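Local structure of sensor protein KdpD (Escherichia coli, 4Y2F) at residues S37-P42 and G100-E105. The protein is a potassium-sensing histidine kinase that probably autophosphorylates on a histidine and passes the phosphoryl group on to a response regulator. Numbering follows the deposited sequence.
Sequences SQVLLP and GLVVVE
Gln38 and Val103 face each other as an antiparallel hydrogen-bonded pair, Gln38 N giving its proton to Val103 O at 3.0 Å and Val103 N returning one to Gln38 O at 2.9 Å. Leu40 and Leu101 repeat the exchange two residues on, the bond from Leu40 N to Leu101 O being nearly straight (170°). Between these pairs the backbones draw together at Val39 and Val102, a non-hydrogen-bonded pair with CA atoms 4.3 Å apart. Here Val39 CG2 and Val102 CG2 meet at 4.0 Å, the two side chains crossing obliquely; Val102 CG2, anti to its backbone N, also lies 4.0 Å from Ser37 CB. In the antiparallel sheet of the GAF fold, strand 97-106 lies between strands 35-42 and 88-94, and helix 18-33 covers the face bearing Ser37 and Val39. The opposite face carries Leu40, whose CD1 touches Val103 CG2 at 4.0 Å, and Leu101, which packs on helix 62-71. Contact thins at the partly exposed Leu41 and Pro42, which touch Gly100 only at its CA, Leu41 through CD2 at 4.2 Å. Gln38, though firmly paired through its backbone, has a partly exposed side chain that turns its amide away from strand 97-106 and back onto its own strand: NE2 donates to Val39 O at 3.0 Å, with that oxygen in the amide plane.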
loop_
_atom_site.group_PDB
_atom_site.type_symbol
_atom_site.label_atom_id
_atom_site.label_comp_id
_atom_site.label_asym_id
_atom_site.label_seq_id
_atom_site.Cartn_x
_atom_site.Cartn_y
_atom_site.Cartn_z
ATOM N N SER A 37 -7.446 5.276 -18.142
ATOM C CA SER A 37 -7.516 4.003 -17.444
ATOM C C SER A 37 -8.951 3.690 -17.081
ATOM O O SER A 37 -9.801 4.577 -16.964
ATOM C CB SER A 37 -6.618 3.937 -16.214
ATOM O OG SER A 37 -7.015 4.889 -15.266
ATOM N N GLN A 38 -9.200 2.396 -16.885
ATOM C CA GLN A 38 -10.502 1.914 -16.457
ATOM C C GLN A 38 -10.287 0.783 -15.464
ATOM O O GLN A 38 -9.606 -0.204 -15.777
ATOM C CB GLN A 38 -11.242 1.346 -17.663
ATOM C CG GLN A 38 -12.537 0.668 -17.296
ATOM C CD GLN A 38 -13.617 1.667 -16.999
ATOM O OE1 GLN A 38 -14.001 2.442 -17.867
ATOM N NE2 GLN A 38 -14.113 1.668 -15.763
ATOM N N VAL A 39 -10.860 0.932 -14.277
ATOM C CA VAL A 39 -10.906 -0.132 -13.286
ATOM C C VAL A 39 -12.123 -1.006 -13.563
ATOM O O VAL A 39 -13.226 -0.498 -13.824
ATOM C CB VAL A 39 -10.933 0.458 -11.864
ATOM C CG1 VAL A 39 -11.289 -0.608 -10.827
ATOM C CG2 VAL A 39 -9.574 1.089 -11.533
ATOM N N LEU A 40 -11.904 -2.320 -13.528
ATOM C CA LEU A 40 -12.938 -3.329 -13.727
ATOM C C LEU A 40 -13.062 -4.154 -12.452
ATOM O O LEU A 40 -12.054 -4.619 -11.910
ATOM C CB LEU A 40 -12.538 -4.252 -14.883
ATOM C CG LEU A 40 -12.266 -3.545 -16.217
ATOM C CD1 LEU A 40 -11.798 -4.543 -17.282
ATOM C CD2 LEU A 40 -13.505 -2.818 -16.674
ATOM N N LEU A 41 -14.298 -4.361 -11.993
ATOM C CA LEU A 41 -14.558 -5.057 -10.742
ATOM C C LEU A 41 -15.476 -6.249 -10.988
ATOM O O LEU A 41 -16.365 -6.180 -11.847
ATOM C CB LEU A 41 -15.214 -4.116 -9.722
ATOM C CG LEU A 41 -14.353 -2.897 -9.374
ATOM C CD1 LEU A 41 -15.081 -1.987 -8.415
ATOM C CD2 LEU A 41 -13.003 -3.320 -8.796
ATOM N N PRO A 42 -15.291 -7.350 -10.260
ATOM C CA PRO A 42 -16.169 -8.512 -10.446
ATOM C C PRO A 42 -17.564 -8.260 -9.897
ATOM O O PRO A 42 -17.746 -7.585 -8.880
ATOM C CB PRO A 42 -15.467 -9.616 -9.647
ATOM C CG PRO A 42 -14.664 -8.875 -8.608
ATOM C CD PRO A 42 -14.205 -7.619 -9.299
ATOM N N GLY A 100 -9.739 -6.998 -8.659
ATOM C CA GLY A 100 -10.194 -6.241 -9.801
ATOM C C GLY A 100 -9.060 -6.159 -10.799
ATOM O O GLY A 100 -8.029 -6.815 -10.643
ATOM N N LEU A 101 -9.285 -5.359 -11.839
ATOM C CA LEU A 101 -8.255 -5.118 -12.838
ATOM C C LEU A 101 -8.233 -3.634 -13.143
ATOM O O LEU A 101 -9.221 -2.921 -12.938
ATOM C CB LEU A 101 -8.583 -5.768 -14.181
ATOM C CG LEU A 101 -8.719 -7.265 -14.339
ATOM C CD1 LEU A 101 -8.983 -7.476 -15.810
ATOM C CD2 LEU A 101 -7.445 -7.969 -13.927
ATOM N N VAL A 102 -7.093 -3.163 -13.640
ATOM C CA VAL A 102 -7.053 -1.851 -14.272
ATOM C C VAL A 102 -6.480 -2.015 -15.676
ATOM O O VAL A 102 -5.477 -2.719 -15.876
ATOM C CB VAL A 102 -6.313 -0.801 -13.417
ATOM C CG1 VAL A 102 -4.844 -1.178 -13.216
ATOM C CG2 VAL A 102 -6.471 0.603 -14.011
ATOM N N VAL A 103 -7.160 -1.430 -16.647
ATOM C CA VAL A 103 -6.655 -1.328 -18.013
ATOM C C VAL A 103 -6.050 0.065 -18.133
ATOM O O VAL A 103 -6.714 1.063 -17.815
ATOM C CB VAL A 103 -7.777 -1.533 -19.041
ATOM C CG1 VAL A 103 -7.196 -1.460 -20.456
ATOM C CG2 VAL A 103 -8.465 -2.880 -18.822
ATOM N N VAL A 104 -4.783 0.135 -18.542
ATOM C CA VAL A 104 -4.041 1.397 -18.628
ATOM C C VAL A 104 -3.594 1.598 -20.073
ATOM O O VAL A 104 -2.799 0.798 -20.587
ATOM C CB VAL A 104 -2.826 1.403 -17.688
ATOM C CG1 VAL A 104 -2.115 2.731 -17.761
ATOM C CG2 VAL A 104 -3.254 1.101 -16.244
ATOM N N GLU A 105 -4.064 2.677 -20.696
ATOM C CA GLU A 105 -3.698 3.007 -22.073
ATOM C C GLU A 105 -2.966 4.343 -22.084
ATOM O O GLU A 105 -3.608 5.396 -21.972
ATOM C CB GLU A 105 -4.940 3.074 -22.957
ATOM C CG GLU A 105 -4.554 3.196 -24.417
ATOM C CD GLU A 105 -5.751 3.292 -25.333
ATOM O OE1 GLU A 105 -6.898 3.110 -24.862
ATOM O OE2 GLU A 105 -5.542 3.573 -26.536
#